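Local coordinates for protein carboxyl esterase NP (Bacillus subtilis, PDB 4CCW) that catalyses the hydrolysis of carboxylic esters to an alcohol and a carboxylate, as a carboxylesterase with the alpha/beta hydrolase fold, at residues 61-66 with 127-132; 151-156 with 273-278; 27-32 with 72-77. All coordinates share one frame; numbering follows the deposited sequence.

Contact 1 (61-66 with 127-132). With VKC ((2-hydroxyethoxy)acetic acid), chain B.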
ATOM      1  N   HIS A  61       1.672   1.164   1.464  1.00 24.36           N
ATOM      2  CA  HIS A  61       1.502   1.870   0.182  1.00 24.01           C
ATOM      3  C   HIS A  61       1.080   0.992  -0.985  1.00 23.31           C
ATOM      4  O   HIS A  61       1.134  -0.244  -0.907  1.00 23.24           O
ATOM      5  CB  HIS A  61       2.844   2.486  -0.163  1.00 24.64           C
ATOM      6  CG  HIS A  61       3.945   1.459  -0.277  1.00 24.74           C
ATOM      7  ND1 HIS A  61       4.152   0.754  -1.396  1.00 24.95           N
ATOM      8  CD2 HIS A  61       4.881   1.001   0.657  1.00 25.19           C
ATOM      9  CE1 HIS A  61       5.176  -0.106  -1.206  1.00 25.54           C
ATOM     10  NE2 HIS A  61       5.622   0.049   0.047  1.00 25.99           N
ATOM     11  N   GLY A  62       0.708   1.629  -2.098  1.00 23.40           N
ATOM     12  CA  GLY A  62       0.389   0.906  -3.344  1.00 23.57           C
ATOM     13  C   GLY A  62       1.630   0.436  -4.081  1.00 24.69           C
ATOM     14  O   GLY A  62       2.722   0.948  -3.840  1.00 24.94           O
ATOM     15  N   ALA A  63       1.470  -0.531  -4.982  1.00 24.55           N
ATOM     16  CA  ALA A  63       2.614  -1.090  -5.722  1.00 25.35           C
ATOM     17  C   ALA A  63       3.424  -0.004  -6.422  1.00 25.54           C
ATOM     18  O   ALA A  63       2.859   0.883  -7.048  1.00 25.95           O
ATOM     19  CB  ALA A  63       2.165  -2.138  -6.745  1.00 26.61           C
ATOM     20  N   LEU A  64       4.745  -0.089  -6.281  1.00 25.83           N
ATOM     21  CA  LEU A  64       5.721   0.735  -7.024  1.00 27.05           C
ATOM     22  C   LEU A  64       5.804   2.198  -6.568  1.00 27.25           C
ATOM     23  O   LEU A  64       6.650   2.953  -7.068  1.00 28.13           O
ATOM     24  CB  LEU A  64       5.484   0.666  -8.540  1.00 28.11           C
ATOM     25  CG  LEU A  64       5.335  -0.701  -9.214  1.00 28.33           C
ATOM     26  CD1 LEU A  64       5.154  -0.464 -10.704  1.00 30.44           C
ATOM     27  CD2 LEU A  64       6.520  -1.624  -8.943  1.00 29.19           C
ATOM     28  N   PHE A  65       4.952   2.570  -5.609  1.00 26.67           N
ATOM     29  CA  PHE A  65       4.786   3.965  -5.190  1.00 27.10           C
ATOM     30  C   PHE A  65       5.620   4.352  -3.960  1.00 27.33           C
ATOM     31  O   PHE A  65       5.928   5.522  -3.774  1.00 28.14           O
ATOM     32  CB  PHE A  65       3.297   4.261  -4.915  1.00 26.69           C
ATOM     33  CG  PHE A  65       2.518   4.732  -6.121  1.00 28.20           C
ATOM     34  CD1 PHE A  65       2.911   4.402  -7.416  1.00 29.07           C
ATOM     35  CD2 PHE A  65       1.373   5.517  -5.951  1.00 29.14           C
ATOM     36  CE1 PHE A  65       2.180   4.841  -8.514  1.00 30.52           C
ATOM     37  CE2 PHE A  65       0.648   5.965  -7.045  1.00 30.18           C
ATOM     38  CZ  PHE A  65       1.044   5.618  -8.327  1.00 30.98           C
ATOM     39  N   SER A  66       5.978   3.362  -3.141  1.00 27.32           N
ATOM     40  CA  SER A  66       6.652   3.553  -1.834  1.00 27.40           C
ATOM     41  C   SER A  66       5.807   4.274  -0.776  1.00 26.95           C
ATOM     42  O   SER A  66       4.717   4.791  -1.055  1.00 26.23           O
ATOM     43  CB  SER A  66       8.028   4.252  -1.984  1.00 28.42           C
ATOM     44  OG  SER A  66       7.890   5.663  -2.026  1.00 28.47           O
ATOM     45  N   GLY A 127      -4.129   0.345   4.019  1.00 24.22           N
ATOM     46  CA  GLY A 127      -3.343  -0.171   2.909  1.00 23.47           C
ATOM     47  C   GLY A 127      -4.052   0.116   1.614  1.00 23.09           C
ATOM     48  O   GLY A 127      -5.270  -0.085   1.509  1.00 22.93           O
ATOM     49  N   LEU A 128      -3.297   0.599   0.621  1.00 22.96           N
ATOM     50  CA  LEU A 128      -3.854   0.843  -0.697  1.00 22.69           C
ATOM     51  C   LEU A 128      -3.187  -0.094  -1.702  1.00 22.73           C
ATOM     52  O   LEU A 128      -1.987  -0.397  -1.581  1.00 22.42           O
ATOM     53  CB  LEU A 128      -3.690   2.324  -1.091  1.00 23.07           C
ATOM     54  CG  LEU A 128      -4.289   2.798  -2.417  1.00 23.00           C
ATOM     55  CD1 LEU A 128      -4.971   4.155  -2.269  1.00 23.60           C
ATOM     56  CD2 LEU A 128      -3.218   2.830  -3.497  1.00 23.79           C
ATOM     57  N   SER A 129      -3.961  -0.553  -2.693  1.00 22.50           N
ATOM     58  CA  SER A 129      -3.406  -1.402  -3.781  1.00 22.29           C
ATOM     59  C   SER A 129      -2.687  -2.629  -3.188  1.00 21.87           C
ATOM     60  O   SER A 129      -3.264  -3.339  -2.374  1.00 21.12           O
ATOM     61  CB  SER A 129      -2.515  -0.557  -4.731  1.00 24.03           C
ATOM     62  OG  SER A 129      -1.469  -1.302  -5.374  1.00 27.00           O
ATOM     63  N   LEU A 130      -1.429  -2.861  -3.554  1.00 21.79           N
ATOM     64  CA  LEU A 130      -0.640  -3.958  -2.959  1.00 22.00           C
ATOM     65  C   LEU A 130      -0.729  -4.009  -1.427  1.00 22.06           C
ATOM     66  O   LEU A 130      -0.936  -5.082  -0.839  1.00 22.05           O
ATOM     67  CB  LEU A 130       0.825  -3.868  -3.426  1.00 22.67           C
ATOM     68  CG  LEU A 130       1.772  -4.981  -2.974  1.00 23.38           C
ATOM     69  CD1 LEU A 130       1.245  -6.344  -3.413  1.00 23.31           C
ATOM     70  CD2 LEU A 130       3.182  -4.729  -3.509  1.00 24.22           C
ATOM     71  N   GLY A 131      -0.602  -2.841  -0.799  1.00 21.93           N
ATOM     72  CA  GLY A 131      -0.690  -2.693   0.655  1.00 22.14           C
ATOM     73  C   GLY A 131      -2.035  -3.121   1.215  1.00 21.53           C
ATOM     74  O   GLY A 131      -2.102  -3.614   2.330  1.00 21.91           O
ATOM     75  N   GLY A 132      -3.099  -2.928   0.438  1.00 20.76           N
ATOM     76  CA  GLY A 132      -4.449  -3.370   0.850  1.00 20.60           C
ATOM     77  C   GLY A 132      -4.535  -4.897   0.896  1.00 20.45           C
ATOM     78  O   GLY A 132      -5.179  -5.468   1.777  1.00 20.82           O
TER
HETATM   79  C   VKC B1294       0.275   0.396  -9.066  1.00 48.38           C
HETATM   80  O   VKC B1294      -0.746  -0.323  -9.012  1.00 55.14           O
HETATM   81  CA  VKC B1294       1.446  -0.068  -9.901  1.00 46.98           C
HETATM   82  CD  VKC B1294       2.720  -3.270 -10.906  1.00 47.16           C
HETATM   83  CG  VKC B1294       1.965  -1.980 -11.228  1.00 45.96           C
HETATM   84  OAD VKC B1294       1.388  -1.485 -10.029  1.00 48.25           O
HETATM   85  OE1 VKC B1294       3.894  -3.383 -11.727  1.00 52.15           O
HETATM   86  OXT VKC B1294       0.358   1.480  -8.450  1.00 50.04           O

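Contact 2 (151-156 with 273-278)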
ATOM      1  N   ILE A 151      -9.048  -0.656   3.908  1.00 22.48           N
ATOM      2  CA  ILE A 151      -8.472  -1.302   2.731  1.00 22.32           C
ATOM      3  C   ILE A 151      -8.923  -0.471   1.555  1.00 21.86           C
ATOM      4  O   ILE A 151     -10.120  -0.351   1.299  1.00 21.54           O
ATOM      5  CB  ILE A 151      -8.920  -2.784   2.641  1.00 22.44           C
ATOM      6  CG1 ILE A 151      -8.311  -3.577   3.809  1.00 23.29           C
ATOM      7  CG2 ILE A 151      -8.559  -3.397   1.292  1.00 21.85           C
ATOM      8  CD1 ILE A 151      -8.831  -4.999   3.953  1.00 23.87           C
ATOM      9  N   LEU A 152      -7.957   0.142   0.867  1.00 21.80           N
ATOM     10  CA  LEU A 152      -8.257   1.090  -0.200  1.00 22.08           C
ATOM     11  C   LEU A 152      -7.859   0.497  -1.535  1.00 21.32           C
ATOM     12  O   LEU A 152      -6.690   0.148  -1.712  1.00 21.38           O
ATOM     13  CB  LEU A 152      -7.486   2.409   0.016  1.00 22.99           C
ATOM     14  CG  LEU A 152      -7.952   3.451   1.056  1.00 24.84           C
ATOM     15  CD1 LEU A 152      -8.572   2.884   2.324  1.00 24.94           C
ATOM     16  CD2 LEU A 152      -6.808   4.392   1.419  1.00 25.11           C
ATOM     17  N   SER A 153      -8.803   0.398  -2.477  1.00 21.15           N
ATOM     18  CA  SER A 153      -8.463  -0.034  -3.844  1.00 20.99           C
ATOM     19  C   SER A 153      -7.492  -1.239  -3.831  1.00 20.70           C
ATOM     20  O   SER A 153      -6.428  -1.185  -4.453  1.00 20.99           O
ATOM     21  CB  SER A 153      -7.792   1.114  -4.606  1.00 21.87           C
ATOM     22  OG  SER A 153      -8.600   2.279  -4.580  1.00 22.40           O
ATOM     23  N   PRO A 154      -7.849  -2.325  -3.113  1.00 20.66           N
ATOM     24  CA  PRO A 154      -6.878  -3.414  -2.926  1.00 20.39           C
ATOM     25  C   PRO A 154      -6.459  -4.111  -4.218  1.00 19.93           C
ATOM     26  O   PRO A 154      -7.290  -4.313  -5.105  1.00 20.33           O
ATOM     27  CB  PRO A 154      -7.631  -4.410  -2.049  1.00 20.60           C
ATOM     28  CG  PRO A 154      -9.092  -4.133  -2.317  1.00 20.79           C
ATOM     29  CD  PRO A 154      -9.142  -2.635  -2.479  1.00 20.76           C
ATOM     30  N   ALA A 155      -5.195  -4.526  -4.291  1.00 19.72           N
ATOM     31  CA  ALA A 155      -4.759  -5.359  -5.407  1.00 19.56           C
ATOM     32  C   ALA A 155      -5.492  -6.681  -5.271  1.00 19.24           C
ATOM     33  O   ALA A 155      -5.414  -7.336  -4.234  1.00 19.71           O
ATOM     34  CB  ALA A 155      -3.261  -5.591  -5.371  1.00 20.13           C
ATOM     35  N   GLU A 156      -6.223  -7.047  -6.313  1.00 18.79           N
ATOM     36  CA  GLU A 156      -7.082  -8.232  -6.301  1.00 18.81           C
ATOM     37  C   GLU A 156      -7.880  -8.325  -5.003  1.00 19.01           C
ATOM     38  O   GLU A 156      -8.688  -7.437  -4.760  1.00 18.92           O
ATOM     39  CB  GLU A 156      -6.278  -9.489  -6.691  1.00 19.29           C
ATOM     40  CG  GLU A 156      -5.941  -9.442  -8.174  1.00 19.08           C
ATOM     41  CD  GLU A 156      -5.611 -10.815  -8.761  1.00 19.51           C
ATOM     42  OE1 GLU A 156      -5.262 -11.741  -8.007  1.00 19.89           O
ATOM     43  OE2 GLU A 156      -5.728 -10.952  -9.984  1.00 19.55           O
ATOM     44  N   HIS A 273      -8.427   4.551  -8.748  1.00 23.99           N
ATOM     45  CA  HIS A 273      -7.555   3.670  -7.993  1.00 23.41           C
ATOM     46  C   HIS A 273      -6.800   4.366  -6.881  1.00 23.22           C
ATOM     47  O   HIS A 273      -6.779   3.893  -5.746  1.00 22.45           O
ATOM     48  CB  HIS A 273      -6.583   2.986  -8.957  1.00 23.61           C
ATOM     49  CG  HIS A 273      -5.801   1.860  -8.344  1.00 24.26           C
ATOM     50  ND1 HIS A 273      -6.387   0.771  -7.798  1.00 23.12           N
ATOM     51  CD2 HIS A 273      -4.424   1.678  -8.202  1.00 25.15           C
ATOM     52  CE1 HIS A 273      -5.428  -0.056  -7.332  1.00 23.49           C
ATOM     53  NE2 HIS A 273      -4.236   0.499  -7.587  1.00 24.75           N
ATOM     54  N   VAL A 274      -6.147   5.472  -7.190  1.00 23.98           N
ATOM     55  CA  VAL A 274      -5.277   6.114  -6.205  1.00 24.46           C
ATOM     56  C   VAL A 274      -6.093   7.155  -5.438  1.00 25.09           C
ATOM     57  O   VAL A 274      -5.783   8.361  -5.408  1.00 26.04           O
ATOM     58  CB  VAL A 274      -4.001   6.687  -6.866  1.00 25.95           C
ATOM     59  CG1 VAL A 274      -2.939   6.961  -5.806  1.00 26.45           C
ATOM     60  CG2 VAL A 274      -3.449   5.691  -7.886  1.00 25.49           C
ATOM     61  N   LEU A 275      -7.161   6.672  -4.810  1.00 24.41           N
ATOM     62  CA  LEU A 275      -8.177   7.546  -4.245  1.00 25.17           C
ATOM     63  C   LEU A 275      -7.698   8.421  -3.072  1.00 26.24           C
ATOM     64  O   LEU A 275      -8.222   9.514  -2.846  1.00 26.71           O
ATOM     65  CB  LEU A 275      -9.443   6.735  -3.904  1.00 25.01           C
ATOM     66  CG  LEU A 275      -9.383   5.514  -2.992  1.00 24.01           C
ATOM     67  CD1 LEU A 275      -9.355   5.952  -1.539  1.00 24.06           C
ATOM     68  CD2 LEU A 275     -10.607   4.629  -3.211  1.00 23.85           C
ATOM     69  N   SER A 276      -6.685   7.943  -2.353  1.00 25.84           N
ATOM     70  CA  SER A 276      -6.064   8.700  -1.260  1.00 27.29           C
ATOM     71  C   SER A 276      -5.378   9.991  -1.741  1.00 28.35           C
ATOM     72  O   SER A 276      -5.246  10.961  -0.978  1.00 29.81           O
ATOM     73  CB  SER A 276      -5.055   7.805  -0.521  1.00 26.47           C
ATOM     74  OG  SER A 276      -4.042   7.340  -1.402  1.00 27.48           O
ATOM     75  N   MET A 277      -4.964  10.000  -3.007  1.00 28.50           N
ATOM     76  CA  MET A 277      -4.246  11.132  -3.611  1.00 30.13           C
ATOM     77  C   MET A 277      -5.192  12.028  -4.401  1.00 31.21           C
ATOM     78  O   MET A 277      -4.970  13.245  -4.499  1.00 33.14           O
ATOM     79  CB  MET A 277      -3.082  10.632  -4.500  1.00 30.24           C
ATOM     80  CG  MET A 277      -2.087   9.749  -3.750  1.00 29.95           C
ATOM     81  SD  MET A 277      -0.581   9.236  -4.591  1.00 31.02           S
ATOM     82  CE  MET A 277       0.433  10.691  -4.339  1.00 33.16           C
ATOM     83  N   GLU A 278      -6.267  11.438  -4.921  1.00 30.19           N
ATOM     84  CA  GLU A 278      -7.277  12.200  -5.667  1.00 31.52           C
ATOM     85  C   GLU A 278      -8.300  12.878  -4.778  1.00 31.90           C
ATOM     86  O   GLU A 278      -8.742  13.985  -5.074  1.00 33.45           O
ATOM     87  CB  GLU A 278      -7.987  11.312  -6.678  1.00 31.11           C
ATOM     88  CG  GLU A 278      -7.046  10.730  -7.718  1.00 31.82           C
ATOM     89  CD  GLU A 278      -7.613   9.485  -8.359  1.00 30.92           C
ATOM     90  OE1 GLU A 278      -8.318   8.722  -7.670  1.00 30.54           O
ATOM     91  OE2 GLU A 278      -7.362   9.285  -9.558  1.00 32.24           O
TER

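Contact 3 (27-32 with 72-77)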
ATOM      1  N   LEU A  27       7.888  16.549   0.609  1.00 55.87           N
ATOM      2  CA  LEU A  27       6.445  16.782   0.470  1.00 54.90           C
ATOM      3  C   LEU A  27       5.660  16.409   1.737  1.00 53.26           C
ATOM      4  O   LEU A  27       4.435  16.623   1.804  1.00 54.06           O
ATOM      5  CB  LEU A  27       5.872  16.016  -0.729  1.00 54.36           C
ATOM      6  CG  LEU A  27       6.496  16.175  -2.120  1.00 56.26           C
ATOM      7  CD1 LEU A  27       5.859  15.196  -3.099  1.00 56.39           C
ATOM      8  CD2 LEU A  27       6.398  17.608  -2.633  1.00 58.58           C
ATOM      9  N   TRP A  28       6.373  15.838   2.720  1.00 51.98           N
ATOM     10  CA  TRP A  28       5.804  15.444   4.008  1.00 51.65           C
ATOM     11  C   TRP A  28       5.626  16.692   4.845  1.00 53.30           C
ATOM     12  O   TRP A  28       6.615  17.357   5.177  1.00 55.04           O
ATOM     13  CB  TRP A  28       6.777  14.502   4.698  1.00 50.85           C
ATOM     14  CG  TRP A  28       6.181  13.381   5.511  1.00 49.90           C
ATOM     15  CD1 TRP A  28       5.931  13.362   6.884  1.00 50.50           C
ATOM     16  CD2 TRP A  28       5.790  12.045   5.032  1.00 48.07           C
ATOM     17  NE1 TRP A  28       5.412  12.152   7.269  1.00 49.83           N
ATOM     18  CE2 TRP A  28       5.300  11.316   6.206  1.00 48.35           C
ATOM     19  CE3 TRP A  28       5.788  11.408   3.792  1.00 47.85           C
ATOM     20  CZ2 TRP A  28       4.836  10.010   6.120  1.00 47.88           C
ATOM     21  CZ3 TRP A  28       5.315  10.094   3.716  1.00 47.15           C
ATOM     22  CH2 TRP A  28       4.851   9.410   4.853  1.00 47.18           C
ATOM     23  N   PRO A  29       4.369  17.048   5.191  1.00 54.21           N
ATOM     24  CA  PRO A  29       4.129  18.336   5.866  1.00 57.12           C
ATOM     25  C   PRO A  29       4.185  18.277   7.391  1.00 58.66           C
ATOM     26  O   PRO A  29       3.701  19.196   8.064  1.00 61.09           O
ATOM     27  CB  PRO A  29       2.716  18.698   5.410  1.00 58.30           C
ATOM     28  CG  PRO A  29       2.048  17.382   5.206  1.00 56.90           C
ATOM     29  CD  PRO A  29       3.105  16.341   4.913  1.00 54.39           C
ATOM     30  N   VAL A  30       4.771  17.215   7.930  1.00 57.85           N
ATOM     31  CA  VAL A  30       4.909  17.068   9.376  1.00 60.29           C
ATOM     32  C   VAL A  30       6.284  16.479   9.710  1.00 60.14           C
ATOM     33  O   VAL A  30       6.938  15.910   8.843  1.00 58.46           O
ATOM     34  CB  VAL A  30       3.743  16.231   9.966  1.00 60.96           C
ATOM     35  CG1 VAL A  30       3.933  14.739   9.703  1.00 57.99           C
ATOM     36  CG2 VAL A  30       3.575  16.507  11.450  1.00 65.42           C
ATOM     37  N   ARG A  31       6.732  16.640  10.954  1.00 63.15           N
ATOM     38  CA  ARG A  31       8.019  16.084  11.371  1.00 63.98           C
ATOM     39  C   ARG A  31       7.993  14.562  11.296  1.00 61.24           C
ATOM     40  O   ARG A  31       7.074  13.916  11.806  1.00 61.38           O
ATOM     41  CB  ARG A  31       8.392  16.527  12.790  1.00 68.36           C
ATOM     42  CG  ARG A  31       9.890  16.728  12.969  1.00 71.18           C
ATOM     43  CD  ARG A  31      10.374  16.564  14.404  1.00 75.81           C
ATOM     44  NE  ARG A  31       9.526  17.225  15.397  1.00 79.34           N
ATOM     45  CZ  ARG A  31       8.907  16.597  16.397  1.00 81.04           C
ATOM     46  NH1 ARG A  31       9.037  15.284  16.553  1.00 79.63           N
ATOM     47  NH2 ARG A  31       8.159  17.284  17.247  1.00 84.55           N
ATOM     48  N   CYS A  32       8.998  13.989  10.646  1.00 59.60           N
ATOM     49  CA  CYS A  32       9.110  12.538  10.578  1.00 57.81           C
ATOM     50  C   CYS A  32      10.548  12.058  10.736  1.00 58.73           C
ATOM     51  O   CYS A  32      11.495  12.850  10.645  1.00 61.48           O
ATOM     52  CB  CYS A  32       8.521  12.020   9.271  1.00 54.76           C
ATOM     53  SG  CYS A  32       9.538  12.411   7.833  1.00 55.70           S
ATOM     54  N   PRO A  72      -0.377  13.376   1.119  1.00 31.79           N
ATOM     55  CA  PRO A  72      -1.632  14.138   1.222  1.00 32.47           C
ATOM     56  C   PRO A  72      -2.484  13.779   2.436  1.00 32.15           C
ATOM     57  O   PRO A  72      -3.514  14.416   2.679  1.00 32.32           O
ATOM     58  CB  PRO A  72      -2.404  13.734  -0.042  1.00 32.50           C
ATOM     59  CG  PRO A  72      -1.461  12.944  -0.886  1.00 32.49           C
ATOM     60  CD  PRO A  72      -0.453  12.368   0.048  1.00 30.78           C
ATOM     61  N   ASN A  73      -2.064  12.766   3.180  1.00 31.22           N
ATOM     62  CA  ASN A  73      -2.918  12.169   4.204  1.00 31.02           C
ATOM     63  C   ASN A  73      -2.270  12.244   5.565  1.00 31.58           C
ATOM     64  O   ASN A  73      -2.950  12.198   6.587  1.00 31.69           O
ATOM     65  CB  ASN A  73      -3.195  10.693   3.885  1.00 30.09           C
ATOM     66  CG  ASN A  73      -3.443  10.446   2.415  1.00 29.41           C
ATOM     67  OD1 ASN A  73      -2.548   9.971   1.702  1.00 30.10           O
ATOM     68  ND2 ASN A  73      -4.644  10.792   1.937  1.00 30.26           N
ATOM     69  N   ILE A  74      -0.948  12.366   5.574  1.00 31.74           N
ATOM     70  CA  ILE A  74      -0.185  12.161   6.794  1.00 32.67           C
ATOM     71  C   ILE A  74      -0.374  13.269   7.846  1.00 34.12           C
ATOM     72  O   ILE A  74      -0.318  12.986   9.037  1.00 34.88           O
ATOM     73  CB  ILE A  74       1.313  11.896   6.502  1.00 33.24           C
ATOM     74  CG1 ILE A  74       2.026  11.335   7.745  1.00 32.97           C
ATOM     75  CG2 ILE A  74       2.006  13.151   5.982  1.00 33.75           C
ATOM     76  CD1 ILE A  74       1.559   9.954   8.161  1.00 33.49           C
ATOM     77  N   ALA A  75      -0.619  14.510   7.419  1.00 35.18           N
ATOM     78  CA  ALA A  75      -0.853  15.605   8.389  1.00 36.62           C
ATOM     79  C   ALA A  75      -2.104  15.359   9.238  1.00 36.77           C
ATOM     80  O   ALA A  75      -2.075  15.547  10.461  1.00 37.37           O
ATOM     81  CB  ALA A  75      -0.941  16.951   7.687  1.00 38.31           C
ATOM     82  N   ASP A  76      -3.187  14.931   8.589  1.00 37.21           N
ATOM     83  CA  ASP A  76      -4.440  14.587   9.276  1.00 37.18           C
ATOM     84  C   ASP A  76      -4.294  13.314  10.121  1.00 36.58           C
ATOM     85  O   ASP A  76      -4.601  13.324  11.312  1.00 36.76           O
ATOM     86  CB  ASP A  76      -5.593  14.404   8.278  1.00 37.66           C
ATOM     87  CG  ASP A  76      -6.234  15.720   7.843  1.00 40.17           C
ATOM     88  OD1 ASP A  76      -5.994  16.779   8.468  1.00 42.12           O
ATOM     89  OD2 ASP A  76      -7.007  15.685   6.859  1.00 40.45           O
ATOM     90  N   TRP A  77      -3.830  12.218   9.514  1.00 35.22           N
ATOM     91  CA  TRP A  77      -3.757  10.951  10.249  1.00 34.87           C
ATOM     92  C   TRP A  77      -2.766  11.002  11.371  1.00 36.13           C
ATOM     93  O   TRP A  77      -3.024  10.460  12.448  1.00 36.64           O
ATOM     94  CB  TRP A  77      -3.483   9.756   9.326  1.00 34.09           C
ATOM     95  CG  TRP A  77      -4.595   9.487   8.347  1.00 33.14           C
ATOM     96  CD1 TRP A  77      -5.923   9.892   8.434  1.00 33.43           C
ATOM     97  CD2 TRP A  77      -4.513   8.733   7.087  1.00 32.02           C
ATOM     98  NE1 TRP A  77      -6.641   9.460   7.351  1.00 31.90           N
ATOM     99  CE2 TRP A  77      -5.862   8.760   6.507  1.00 32.52           C
ATOM    100  CE3 TRP A  77      -3.497   8.072   6.407  1.00 32.34           C
ATOM    101  CZ2 TRP A  77      -6.158   8.143   5.302  1.00 31.45           C
ATOM    102  CZ3 TRP A  77      -3.810   7.440   5.191  1.00 30.68           C
ATOM    103  CH2 TRP A  77      -5.109   7.481   4.653  1.00 31.34           C
TER

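Contact 1 (61-66 with 127-132)
Ser129 sits in a sharp turn between strand 123-128 and helix 130-141 that fits the nucleophile elbow (Gly127-X-Ser129-X-Gly131), and it faces Gly62 and Ala63 in the loop following strand 56-60. Its phi/psi of 55°/-126° is the strained backbone known from nucleophiles of alpha/beta hydrolases. With OG anti to its own backbone N (chi1 152°), the hydroxyl turns toward the loop and accepts a nearly straight hydrogen bond from Ala63 N, 3.1 Å from Ser129 OG. The backbones come very close beside this bond. Gly62 CA lies 3.2 Å from Leu128 O in a CA-H...O contact, while the CD2 branch of Leu128 and CB of Ser129 close over the same glycine. At the start of the helix, Gly131 offers no side chain to hold off His61 O, and its N makes a weak hydrogen bond to that oxygen. Ala63 CB and Leu130 CB add apolar packing at 4.0 Å. The loop keeps its shape partly through His61: ND1 donates to Gly62 O over 2.8 Å, with the oxygen in the ring plane, while NE2 pairs with Ile88 N. Phe65 N reaches Gly62 O from the opposite face of the carbonyl plane. The bound (2-hydroxyethoxy)acetic acid rests on this loop. Ala63 CB touches its ether oxygen OAD at 3.4 Å, Leu64 CD1 meets its terminal OE1 at 3.3 Å, and its carboxylate atom OXT lies above the Phe65 ring, offset toward the rim. Ser129 also packs against His273, probably the proton acceptor. Ser129 is thus probably the nucleophile, and the N-H groups of Ala63 and Leu130 occupy positions consistent with the oxyanion hole of an alpha/beta hydrolase.

Contact 2 (151-156 with 273-278)
Ser153 and Leu152 pack against His273 and Leu275 in a buried contact of the alpha/beta hydrolase core, where strand 146-152 meets the short helix 275-278 and the loop bearing His273, the likely catalytic proton acceptor. The one hydrogen bond across the contact runs from Ser153 OG to His273 O, 2.7 Å long. The hydroxyl oxygen makes an angle of 128° at the carbonyl oxygen and sits 20° from the carbonyl plane, and Leu275 N adds a weak bond to the same acceptor as the backbone makes an inverse gamma turn centred on Val274. Ser153 thereby ties down the backbone of the histidine, a second-shell role. The ring itself, its CG anti to the backbone N (chi1 -169°), swings back beside the serine. ND1 comes to 3.5 Å from Ser153 CB and CE1 to 3.3 Å from Ser153 O, which approaches the ring obliquely. ND1 has its polar partner in Glu244 OE1, as expected of a catalytic triad probably formed by Ser129, Glu244 and His273. Past the histidine the contact is mainly leucine packing. Leu152 and Leu275 cross at about a right angle, and Ser276 CB lies 4.3 Å from Leu152 CD2. Leu275 divides its branches between two partners: CD1 is 3.9 Å from Leu152 CG, whereas CD2 lies 3.4 Å from Ser153 OG.

Contact 3 (27-32 with 72-77)
Trp28 NE1 is hydrogen-bonded to Ser49 OG on strand 42-49, a tie that helps fix the turn of the indole whose face receives Ile74. The contact joins the loop between helix 12-24 and strand 32-39 to the start of helix 74-80. That helix makes the beta-alpha-beta crossover between parallel strands 56-60 and 82-86 of the alpha/beta hydrolase sheet. No hydrogen bond spans the two segments, and the meeting is wholly apolar. Ile74 carries most of it, pointing from the first turn of the helix toward the loop, and its side chain crosses that of Trp28 at about a right angle. Its CG1 lies anti to the backbone N (chi1 -166°), which sets both branches against the indole. The CG2 methyl makes a CH-pi contact over the five-membered ring, 3.8 Å from the centroid and only 12° off the ring normal. CG1 lies over the NE1-CE2-CZ2 side of the indole, 3.5 Å from Trp28 CZ2, and CD1 follows at 3.9 Å from the same carbon. Ile74 also touches Leu59 of strand 56-60. Val30 CG1 comes more loosely to Ile74 CG1, at 4.4 Å. Asn73 holds the N-cap position without a capping side-chain bond; its ND2 instead donates to Asn284 OD1 and Ser276 O, which connects this end of the helix to the C-terminal part of the chain. Solvent-exposed Pro29 also touches the helix. Its CD reaches Ile74 CG2 at 3.5 Å, and one atom further round the ring, Pro29 CG rests 3.9 Å from Ala75 CB.

Contacts 1 and 2 are buried, and each has one segment at the end of a strand, 123-128 and 146-152, which are parallel neighbours. They meet directly there: Gly127 O is 2.8 Å from Leu152 N, a probable hydrogen bond. Both mix polar bonds with packing around the probable catalytic centre. Contact 3, its centre about 17 Å from that of contact 1, is partly buried near the surface and joins its segments by apolar contacts alone. It still touches contact 2, through the start of its helix, whereas it does not touch contact 1, although the loop of 61-66 leads on to helix 74-80.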